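Local coordinates for protein Exo beta-1,2-glucooligosaccharide sophorohydrolase (non-reducing end) (Parabacteroides distasonis ATCC 8503, PDB 5Z06) that hydrolyses linear beta-1,2-glucan and beta-1,2-glucooligosaccharides as an exo-type enzyme, releasing sophorose from the non-reducing end, at residues A[203-208]-A[277-282]; A[216-221]-A[262-267]; A[459-464]-A[498-503]. One frame throughout, in Å; residues are numbered along the deposited sequence.

How the interactions relate
Along the chain, interaction 1 opens first: its first segment lies at the start of strand 204-210, and the loop closes 69 residues on, where strand 275-278 gives way to helix 284-297. Interaction 2, 216-221 with 262-267, falls wholly within that loop and joins the start of strand 219-225 to the end of strand 254-262, near the calcium ion. Both contacts involve the four-stranded sheet of one small sandwich, interaction 1 linking it to the three-stranded sheet. Interaction 3 follows in series, neither nested nor crossing. It ties loop 459-464 to helix 495-505 in the helical part, on the other side of the chain's centre, about 46 Å between centres from interaction 1.

Interaction 1 of 3, residues A[203-208]-A[277-282]; sequences RHIDIK and ATTYPM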
loop_
_atom_site.group_PDB
_atom_site.type_symbol
_atom_site.label_atom_id
_atom_site.label_comp_id
_atom_site.label_asym_id
_atom_site.label_seq_id
_atom_site.Cartn_x
_atom_site.Cartn_y
_atom_site.Cartn_z
ATOM N N ARG A 203 1.729 -3.289 -21.851
ATOM C CA ARG A 203 2.927 -2.509 -21.574
ATOM C C ARG A 203 3.875 -3.223 -20.650
ATOM O O ARG A 203 4.956 -2.698 -20.335
ATOM C CB ARG A 203 2.523 -1.183 -20.952
ATOM C CG ARG A 203 1.471 -0.435 -21.738
ATOM C CD ARG A 203 1.978 -0.085 -23.107
ATOM N NE ARG A 203 0.976 0.676 -23.834
ATOM C CZ ARG A 203 1.237 1.626 -24.717
ATOM N NH1 ARG A 203 2.487 1.953 -25.009
ATOM N NH2 ARG A 203 0.242 2.249 -25.324
ATOM N N HIS A 204 3.511 -4.428 -20.224
ATOM C CA HIS A 204 4.343 -5.104 -19.271
ATOM C C HIS A 204 4.218 -6.584 -19.364
ATOM O O HIS A 204 3.257 -7.086 -19.927
ATOM C CB HIS A 204 4.036 -4.642 -17.856
ATOM C CG HIS A 204 2.887 -5.346 -17.246
ATOM N ND1 HIS A 204 1.586 -5.044 -17.567
ATOM C CD2 HIS A 204 2.840 -6.354 -16.343
ATOM C CE1 HIS A 204 0.785 -5.840 -16.883
ATOM N NE2 HIS A 204 1.520 -6.643 -16.137
ATOM N N ILE A 205 5.227 -7.246 -18.803
ATOM C CA ILE A 205 5.252 -8.669 -18.644
ATOM C C ILE A 205 5.440 -8.954 -17.174
ATOM O O ILE A 205 6.321 -8.403 -16.525
ATOM C CB ILE A 205 6.371 -9.331 -19.457
ATOM C CG1 ILE A 205 6.183 -8.969 -20.927
ATOM C CG2 ILE A 205 6.352 -10.845 -19.221
ATOM C CD1 ILE A 205 7.296 -9.418 -21.841
ATOM N N ASP A 206 4.587 -9.817 -16.664
ATOM C CA ASP A 206 4.685 -10.287 -15.303
ATOM C C ASP A 206 5.352 -11.622 -15.318
ATOM O O ASP A 206 4.910 -12.520 -16.035
ATOM C CB ASP A 206 3.289 -10.440 -14.706
ATOM C CG ASP A 206 2.699 -9.127 -14.299
ATOM O OD1 ASP A 206 3.472 -8.302 -13.771
ATOM O OD2 ASP A 206 1.472 -8.934 -14.485
ATOM N N ILE A 207 6.398 -11.763 -14.516
ATOM C CA ILE A 207 6.957 -13.072 -14.264
ATOM C C ILE A 207 6.721 -13.425 -12.814
ATOM O O ILE A 207 6.568 -12.552 -11.967
ATOM C CB ILE A 207 8.443 -13.201 -14.690
ATOM C CG1 ILE A 207 9.372 -12.386 -13.798
ATOM C CG2 ILE A 207 8.582 -12.828 -16.169
ATOM C CD1 ILE A 207 10.851 -12.472 -14.176
ATOM N N LYS A 208 6.670 -14.724 -12.566
ATOM C CA LYS A 208 6.404 -15.280 -11.266
ATOM C C LYS A 208 7.228 -16.545 -11.129
ATOM O O LYS A 208 7.401 -17.313 -12.102
ATOM C CB LYS A 208 4.917 -15.640 -11.119
ATOM C CG LYS A 208 4.512 -15.932 -9.667
ATOM C CD LYS A 208 3.161 -16.629 -9.528
ATOM C CE LYS A 208 2.827 -16.921 -8.062
ATOM N NZ LYS A 208 3.750 -17.877 -7.385
ATOM N N ALA A 277 7.472 -13.784 -23.255
ATOM C CA ALA A 277 6.152 -13.367 -23.656
ATOM C C ALA A 277 6.270 -12.146 -24.511
ATOM O O ALA A 277 7.311 -11.489 -24.555
ATOM C CB ALA A 277 5.298 -13.079 -22.441
ATOM N N THR A 278 5.183 -11.829 -25.185
ATOM C CA THR A 278 5.155 -10.679 -26.072
ATOM C C THR A 278 3.949 -9.861 -25.704
ATOM O O THR A 278 2.856 -10.405 -25.628
ATOM C CB THR A 278 5.045 -11.115 -27.535
ATOM O OG1 THR A 278 6.046 -12.101 -27.792
ATOM C CG2 THR A 278 5.202 -9.908 -28.490
ATOM N N THR A 279 4.159 -8.558 -25.482
ATOM C CA THR A 279 3.069 -7.637 -25.229
ATOM C C THR A 279 2.185 -7.466 -26.443
ATOM O O THR A 279 2.634 -7.608 -27.549
ATOM C CB THR A 279 3.546 -6.221 -24.832
ATOM O OG1 THR A 279 4.358 -5.651 -25.879
ATOM C CG2 THR A 279 4.300 -6.241 -23.498
ATOM N N TYR A 280 0.936 -7.093 -26.213
ATOM C CA TYR A 280 -0.059 -7.010 -27.276
ATOM C C TYR A 280 -1.024 -5.890 -26.920
ATOM O O TYR A 280 -1.179 -5.573 -25.739
ATOM C CB TYR A 280 -0.825 -8.339 -27.404
ATOM C CG TYR A 280 -1.251 -8.854 -26.052
ATOM C CD1 TYR A 280 -0.374 -9.594 -25.277
ATOM C CD2 TYR A 280 -2.498 -8.564 -25.528
ATOM C CE1 TYR A 280 -0.727 -10.043 -24.028
ATOM C CE2 TYR A 280 -2.866 -9.011 -24.278
ATOM C CZ TYR A 280 -1.978 -9.748 -23.524
ATOM O OH TYR A 280 -2.321 -10.196 -22.270
ATOM N N PRO A 281 -1.695 -5.309 -27.937
ATOM C CA PRO A 281 -2.683 -4.287 -27.628
ATOM C C PRO A 281 -3.833 -4.850 -26.813
ATOM O O PRO A 281 -4.280 -5.980 -27.045
ATOM C CB PRO A 281 -3.166 -3.789 -28.993
ATOM C CG PRO A 281 -2.488 -4.623 -30.011
ATOM C CD PRO A 281 -1.599 -5.616 -29.367
ATOM N N MET A 282 -4.297 -4.049 -25.861
ATOM C CA MET A 282 -5.367 -4.446 -24.974
ATOM C C MET A 282 -6.558 -3.508 -25.098
ATOM O O MET A 282 -6.426 -2.300 -25.188
ATOM C CB MET A 282 -4.853 -4.510 -23.539
ATOM C CG MET A 282 -4.033 -5.749 -23.244
ATOM S SD MET A 282 -3.277 -5.751 -21.608
ATOM C CE MET A 282 -4.713 -5.999 -20.585
#
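I205 holds CG1 anti to its own carbonyl carbon (chi1 -58°), and chi2 of 173° extends the chain to CD1, which reaches the backbone of A277; on T279, CG2 is likewise anti to the carbonyl carbon and lies against H204. Both branches of I205 touch A277. Its CD1 comes within 3.4 Å of A277 O, while CG2, the other branch, meets A277 CB at 4.1 Å. The T279 side chain crosses that of I205 at about a right angle, CG2 lying 4.2 Å from I205 CG1 and 3.8 Å from H204 O. The T279 hydroxyl has its own partners outside the contact, the backbone at E250 and K253. The contact joins two facing sheets of a seven-stranded sandwich, three strands against four, whose strand order is that of a fibronectin type III fold. I205 belongs to the middle strand of the smaller sheet; A277 belongs to an outer strand of the larger one, and A198 of strand 194-200 touches both residues. Just past T279 the chain leaves the sandwich for helix 284-297. CB of H204 points away from 277-282. The NE2 of this histidine donates to D206 OD2 at 2.8 Å, with the oxygen close to the plane of the imidazole but approached from above the carboxylate plane. ND1 is hydrogen-bonded to Y635 OH, the ring lies nearly parallel to that of Y201, and D206 OD2 also forms a salt bridge with R297.

Interaction 2 of 3, residues A[216-221]-A[262-267]; sequences DIKYYR and VDYALN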
loop_
_atom_site.group_PDB
_atom_site.type_symbol
_atom_site.label_atom_id
_atom_site.label_comp_id
_atom_site.label_asym_id
_atom_site.label_seq_id
_atom_site.Cartn_x
_atom_site.Cartn_y
_atom_site.Cartn_z
ATOM N N ASP A 216 17.600 -18.254 3.473
ATOM C CA ASP A 216 17.648 -16.817 3.737
ATOM C C ASP A 216 18.502 -16.065 2.689
ATOM O O ASP A 216 19.611 -15.586 2.953
ATOM C CB ASP A 216 18.107 -16.561 5.174
ATOM C CG ASP A 216 17.746 -15.177 5.658
ATOM O OD1 ASP A 216 17.081 -14.425 4.920
ATOM O OD2 ASP A 216 18.133 -14.809 6.774
ATOM N N ILE A 217 17.949 -15.973 1.485
ATOM C CA ILE A 217 18.593 -15.282 0.378
ATOM C C ILE A 217 18.377 -13.768 0.461
ATOM O O ILE A 217 17.449 -13.278 1.134
ATOM C CB ILE A 217 18.135 -15.822 -0.993
ATOM C CG1 ILE A 217 16.647 -15.585 -1.244
ATOM C CG2 ILE A 217 18.448 -17.309 -1.107
ATOM C CD1 ILE A 217 16.328 -15.414 -2.704
ATOM N N LYS A 218 19.234 -13.035 -0.244
ATOM C CA LYS A 218 19.199 -11.573 -0.196
ATOM C C LYS A 218 18.083 -11.057 -1.112
ATOM O O LYS A 218 17.238 -10.264 -0.714
ATOM C CB LYS A 218 20.554 -11.000 -0.606
ATOM C CG LYS A 218 20.754 -9.541 -0.237
ATOM C CD LYS A 218 22.018 -8.990 -0.875
ATOM C CE LYS A 218 22.232 -7.521 -0.567
ATOM N NZ LYS A 218 22.530 -7.283 0.857
ATOM N N TYR A 219 18.110 -11.515 -2.349
ATOM C CA TYR A 219 17.135 -11.103 -3.330
ATOM C C TYR A 219 17.199 -12.022 -4.506
ATOM O O TYR A 219 18.109 -12.841 -4.622
ATOM C CB TYR A 219 17.327 -9.642 -3.771
ATOM C CG TYR A 219 18.745 -9.133 -4.051
ATOM C CD1 TYR A 219 19.539 -9.678 -5.060
ATOM C CD2 TYR A 219 19.239 -8.019 -3.370
ATOM C CE1 TYR A 219 20.805 -9.173 -5.326
ATOM C CE2 TYR A 219 20.495 -7.507 -3.633
ATOM C CZ TYR A 219 21.270 -8.082 -4.613
ATOM O OH TYR A 219 22.508 -7.555 -4.869
ATOM N N TYR A 220 16.192 -11.911 -5.347
ATOM C CA TYR A 220 16.208 -12.537 -6.650
ATOM C C TYR A 220 16.709 -11.497 -7.630
ATOM O O TYR A 220 16.335 -10.334 -7.526
ATOM C CB TYR A 220 14.811 -12.996 -7.021
ATOM C CG TYR A 220 14.314 -14.085 -6.117
ATOM C CD1 TYR A 220 14.703 -15.409 -6.322
ATOM C CD2 TYR A 220 13.468 -13.794 -5.049
ATOM C CE1 TYR A 220 14.251 -16.422 -5.492
ATOM C CE2 TYR A 220 13.008 -14.793 -4.209
ATOM C CZ TYR A 220 13.393 -16.107 -4.431
ATOM O OH TYR A 220 12.928 -17.088 -3.584
ATOM N N ARG A 221 17.580 -11.899 -8.541
ATOM C CA ARG A 221 18.002 -11.037 -9.616
ATOM C C ARG A 221 17.248 -11.490 -10.824
ATOM O O ARG A 221 17.253 -12.694 -11.132
ATOM C CB ARG A 221 19.497 -11.175 -9.890
ATOM C CG ARG A 221 20.315 -9.964 -9.495
ATOM C CD ARG A 221 21.793 -10.155 -9.811
ATOM N NE ARG A 221 22.614 -9.447 -8.829
ATOM C CZ ARG A 221 23.814 -9.839 -8.389
ATOM N NH1 ARG A 221 24.391 -10.961 -8.836
ATOM N NH2 ARG A 221 24.448 -9.094 -7.478
ATOM N N VAL A 262 20.192 -14.719 -5.152
ATOM C CA VAL A 262 21.447 -14.138 -4.705
ATOM C C VAL A 262 21.436 -14.178 -3.185
ATOM O O VAL A 262 20.464 -13.751 -2.571
ATOM C CB VAL A 262 21.587 -12.693 -5.200
ATOM C CG1 VAL A 262 22.890 -12.053 -4.735
ATOM C CG2 VAL A 262 21.494 -12.656 -6.717
ATOM N N ASP A 263 22.503 -14.712 -2.582
ATOM C CA ASP A 263 22.623 -14.750 -1.122
ATOM C C ASP A 263 23.286 -13.477 -0.634
ATOM O O ASP A 263 23.716 -12.647 -1.444
ATOM C CB ASP A 263 23.352 -16.027 -0.641
ATOM C CG ASP A 263 24.848 -16.069 -0.998
ATOM O OD1 ASP A 263 25.498 -15.021 -1.168
ATOM O OD2 ASP A 263 25.373 -17.196 -1.095
ATOM N N TYR A 264 23.384 -13.316 0.678
ATOM C CA TYR A 264 23.981 -12.108 1.248
ATOM C C TYR A 264 25.476 -11.931 0.964
ATOM O O TYR A 264 25.984 -10.807 1.006
ATOM C CB TYR A 264 23.690 -12.007 2.746
ATOM C CG TYR A 264 22.318 -11.451 3.011
ATOM C CD1 TYR A 264 21.179 -12.222 2.805
ATOM C CD2 TYR A 264 22.155 -10.135 3.433
ATOM C CE1 TYR A 264 19.918 -11.703 3.046
ATOM C CE2 TYR A 264 20.906 -9.606 3.671
ATOM C CZ TYR A 264 19.786 -10.388 3.464
ATOM O OH TYR A 264 18.541 -9.864 3.711
ATOM N N ALA A 265 26.168 -13.026 0.648
ATOM C CA ALA A 265 27.549 -12.959 0.162
ATOM C C ALA A 265 27.620 -12.542 -1.310
ATOM O O ALA A 265 28.721 -12.391 -1.849
ATOM C CB ALA A 265 28.253 -14.292 0.365
ATOM N N LEU A 266 26.451 -12.361 -1.941
ATOM C CA LEU A 266 26.306 -12.011 -3.347
ATOM C C LEU A 266 26.768 -13.135 -4.272
ATOM O O LEU A 266 27.160 -12.897 -5.400
ATOM C CB LEU A 266 26.950 -10.655 -3.682
ATOM C CG LEU A 266 26.582 -9.513 -2.729
ATOM C CD1 LEU A 266 27.214 -8.209 -3.171
ATOM C CD2 LEU A 266 25.074 -9.332 -2.609
ATOM N N ASN A 267 26.678 -14.372 -3.802
ATOM C CA ASN A 267 26.793 -15.516 -4.702
ATOM C C ASN A 267 25.469 -15.629 -5.415
ATOM O O ASN A 267 24.437 -15.252 -4.873
ATOM C CB ASN A 267 27.059 -16.821 -3.957
ATOM C CG ASN A 267 28.280 -16.741 -3.067
ATOM O OD1 ASN A 267 29.371 -16.371 -3.515
ATOM N ND2 ASN A 267 28.095 -17.059 -1.795
HETATM O O HOH W 1 22.268 -15.439 2.318
#
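K218 runs over the ring of Y264, with CG anti to the backbone N (chi1 -164°). From the root outward, CB touches two backbone oxygens, V262 O at 3.4 Å and D263 O at 3.7 Å. Next, CG stands over the middle of the Y264 ring, 3.8 Å from its centroid and only 4° off the normal, a CH-pi contact with the two side chains crossing at about a right angle. CD then meets L266 CD2 at 3.5 Å, and CE passes the same methyl. The chain bends at the last torsion, bringing NZ back to within 3.9 Å of Y264 CD2, and the ammonium forms a salt bridge with E178. The backbone at its root makes a classic beta bulge: K218 N (2.7 Å) and Y219 N (3.3 Å) both donate to V262 O, while V262 N donates to Y219 O at 2.9 Å. Y219 and V262 lie side by side, the valine methyls close to CD1 and CE1 of the tyrosine, and V262 CG2 also lies over one face of the R221 guanidinium. A type I turn from D263 to L266 carries Y264, whose hydroxyl is hydrogen-bonded to D7 and R82. An alanine in place of Y264 removes the ring, which would probably leave K218 CG uncovered and D7 and R82 short of a hydrogen-bond partner. D216, too, is salt-bridged to R82. With E178 on strand 169-180, these charged and polar ends tie the strand ends of the sandwich to the N-terminal beta region, and the bulge probably helps set where K218 points.

Interaction 3 of 3, residues A[459-464]-A[498-503]; sequences KLIGWN and QEYRAD. With GOL (glycerol), chain G.
In the helical domain, which belongs to the six-hairpin glycosidase clan, the loop before helix 467-475 is held against helix 495-505 by Y500 and R501, and a glycerol, probably from the crystallisation liquor, lies beside them. R501 grips G462 side-on: NE donates to G462 O at 2.6 Å and NH2 to the same oxygen at 2.9 Å, with that oxygen in the guanidinium plane. I461 CG2 lies over one face of the same guanidinium, 3.6 Å from R501 NH2. The other methyl of I461, CD1, sits above one face of the Y500 ring, offset toward the rim, at 3.8 Å from Y500 CG. Y500 has CG anti to its backbone N (chi1 176°), and its CB points toward the loop. Its hydroxyl is hydrogen-bonded to glycerol O1 at 2.7 Å, and N464 ND2 donates to the same O1 at 2.8 Å. One water ties the group together: it donates to K459 O, accepts from I461 N and, weakly, from N464 ND2, and lies 2.7 Å from Y500 OH. H458 NE2 and E465 extend the network, the first at Y500 OH, the second at the glycerol. The carbonyl that R501 holds is that of the cis peptide between G462 and W463. With two N-H groups on one oxygen, and NH1 of R501 hydrogen-bonded to the backbone oxygens of S492 and K511, the guanidinium is probably kept from turning; its charge would probably polarise the G462 carbonyl, and with it the cis peptide.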
loop_
_atom_site.group_PDB
_atom_site.type_symbol
_atom_site.label_atom_id
_atom_site.label_comp_id
_atom_site.label_asym_id
_atom_site.label_seq_id
_atom_site.Cartn_x
_atom_site.Cartn_y
_atom_site.Cartn_z
ATOM N N LYS A 459 -16.951 7.829 18.558
ATOM C CA LYS A 459 -18.307 7.567 18.091
ATOM C C LYS A 459 -18.290 7.380 16.596
ATOM O O LYS A 459 -17.497 8.025 15.915
ATOM C CB LYS A 459 -19.234 8.711 18.424
ATOM C CG LYS A 459 -19.556 8.827 19.908
ATOM C CD LYS A 459 -20.008 10.253 20.231
ATOM C CE LYS A 459 -20.757 10.350 21.558
ATOM N NZ LYS A 459 -19.836 10.351 22.725
ATOM N N LEU A 460 -19.155 6.503 16.089
ATOM C CA LEU A 460 -19.286 6.322 14.656
ATOM C C LEU A 460 -20.282 7.323 14.143
ATOM O O LEU A 460 -21.477 7.218 14.420
ATOM C CB LEU A 460 -19.718 4.891 14.299
ATOM C CG LEU A 460 -18.646 3.824 14.186
ATOM C CD1 LEU A 460 -17.400 4.117 14.993
ATOM C CD2 LEU A 460 -19.166 2.443 14.507
ATOM N N ILE A 461 -19.776 8.307 13.405
ATOM C CA ILE A 461 -20.584 9.413 12.929
ATOM C C ILE A 461 -20.280 9.651 11.477
ATOM O O ILE A 461 -19.129 9.954 11.127
ATOM C CB ILE A 461 -20.275 10.692 13.739
ATOM C CG1 ILE A 461 -20.542 10.437 15.238
ATOM C CG2 ILE A 461 -21.086 11.882 13.209
ATOM C CD1 ILE A 461 -20.058 11.547 16.141
ATOM N N GLY A 462 -21.303 9.500 10.640
ATOM C CA GLY A 462 -21.222 9.797 9.206
ATOM C C GLY A 462 -21.468 11.278 8.953
ATOM O O GLY A 462 -21.875 11.979 9.861
ATOM N N TRP A 463 -21.236 11.792 7.752
ATOM C CA TRP A 463 -20.671 11.062 6.623
ATOM C C TRP A 463 -19.203 10.743 6.841
ATOM O O TRP A 463 -18.376 11.630 7.070
ATOM C CB TRP A 463 -20.783 11.877 5.360
ATOM C CG TRP A 463 -20.088 11.265 4.183
ATOM C CD1 TRP A 463 -18.930 11.699 3.574
ATOM C CD2 TRP A 463 -20.483 10.089 3.490
ATOM N NE1 TRP A 463 -18.607 10.879 2.527
ATOM C CE2 TRP A 463 -19.537 9.877 2.449
ATOM C CE3 TRP A 463 -21.549 9.205 3.625
ATOM C CZ2 TRP A 463 -19.644 8.821 1.553
ATOM C CZ3 TRP A 463 -21.654 8.145 2.723
ATOM C CH2 TRP A 463 -20.714 7.968 1.705
ATOM N N ASN A 464 -18.916 9.453 6.816
ATOM C CA ASN A 464 -17.578 8.947 6.676
ATOM C C ASN A 464 -17.675 7.524 6.104
ATOM O O ASN A 464 -18.662 7.189 5.443
ATOM C CB ASN A 464 -16.778 9.077 7.997
ATOM C CG ASN A 464 -17.278 8.185 9.114
ATOM O OD1 ASN A 464 -18.285 7.485 8.999
ATOM N ND2 ASN A 464 -16.556 8.204 10.209
ATOM N N GLN A 498 -22.204 17.313 14.928
ATOM C CA GLN A 498 -21.909 18.465 14.081
ATOM C C GLN A 498 -20.473 18.907 14.276
ATOM O O GLN A 498 -19.743 19.073 13.299
ATOM C CB GLN A 498 -22.870 19.619 14.368
ATOM C CG GLN A 498 -24.310 19.347 13.958
ATOM C CD GLN A 498 -25.259 20.416 14.446
ATOM O OE1 GLN A 498 -24.930 21.603 14.425
ATOM N NE2 GLN A 498 -26.454 20.006 14.862
ATOM N N GLU A 499 -20.078 19.074 15.533
ATOM C CA GLU A 499 -18.702 19.440 15.876
ATOM C C GLU A 499 -17.670 18.403 15.406
ATOM O O GLU A 499 -16.602 18.757 14.937
ATOM C CB GLU A 499 -18.558 19.663 17.383
ATOM C CG GLU A 499 -19.200 20.958 17.866
ATOM C CD GLU A 499 -19.135 21.151 19.386
ATOM O OE1 GLU A 499 -18.725 20.232 20.126
ATOM O OE2 GLU A 499 -19.512 22.242 19.853
ATOM N N TYR A 500 -17.995 17.131 15.544
ATOM C CA TYR A 500 -17.130 16.050 15.071
ATOM C C TYR A 500 -16.870 16.162 13.573
ATOM O O TYR A 500 -15.729 16.052 13.125
ATOM C CB TYR A 500 -17.766 14.712 15.412
ATOM C CG TYR A 500 -17.018 13.527 14.897
ATOM C CD1 TYR A 500 -17.252 13.054 13.601
ATOM C CD2 TYR A 500 -16.092 12.868 15.690
ATOM C CE1 TYR A 500 -16.580 11.961 13.108
ATOM C CE2 TYR A 500 -15.408 11.766 15.198
ATOM C CZ TYR A 500 -15.671 11.314 13.907
ATOM O OH TYR A 500 -15.005 10.227 13.379
ATOM N N ARG A 501 -17.939 16.395 12.818
ATOM C CA ARG A 501 -17.847 16.578 11.385
ATOM C C ARG A 501 -16.998 17.768 11.017
ATOM O O ARG A 501 -16.068 17.643 10.208
ATOM C CB ARG A 501 -19.220 16.713 10.782
ATOM C CG ARG A 501 -19.986 15.398 10.830
ATOM C CD ARG A 501 -21.424 15.640 10.494
ATOM N NE ARG A 501 -22.240 14.453 10.715
ATOM C CZ ARG A 501 -23.349 14.363 11.452
ATOM N NH1 ARG A 501 -23.874 15.417 12.074
ATOM N NH2 ARG A 501 -23.956 13.178 11.543
ATOM N N ALA A 502 -17.288 18.908 11.641
ATOM C CA ALA A 502 -16.544 20.119 11.354
ATOM C C ALA A 502 -15.092 19.959 11.786
ATOM O O ALA A 502 -14.213 20.441 11.089
ATOM C CB ALA A 502 -17.203 21.355 11.989
ATOM N N ASP A 503 -14.837 19.232 12.882
ATOM C CA ASP A 503 -13.473 19.013 13.369
ATOM C C ASP A 503 -12.563 18.332 12.357
ATOM O O ASP A 503 -11.413 18.751 12.193
ATOM C CB ASP A 503 -13.451 18.200 14.671
ATOM C CG ASP A 503 -13.890 19.008 15.900
ATOM O OD1 ASP A 503 -14.121 20.244 15.803
ATOM O OD2 ASP A 503 -14.016 18.390 16.991
HETATM C C1 GOL G . -13.572 10.877 10.081
HETATM O O1 GOL G . -14.741 10.254 10.657
HETATM C C2 GOL G . -12.347 10.026 10.373
HETATM O O2 GOL G . -12.219 9.966 11.791
HETATM C C3 GOL G . -12.465 8.581 9.873
HETATM O O3 GOL G . -12.817 8.560 8.499
HETATM O O HOH W 2 -16.824 8.218 13.301
#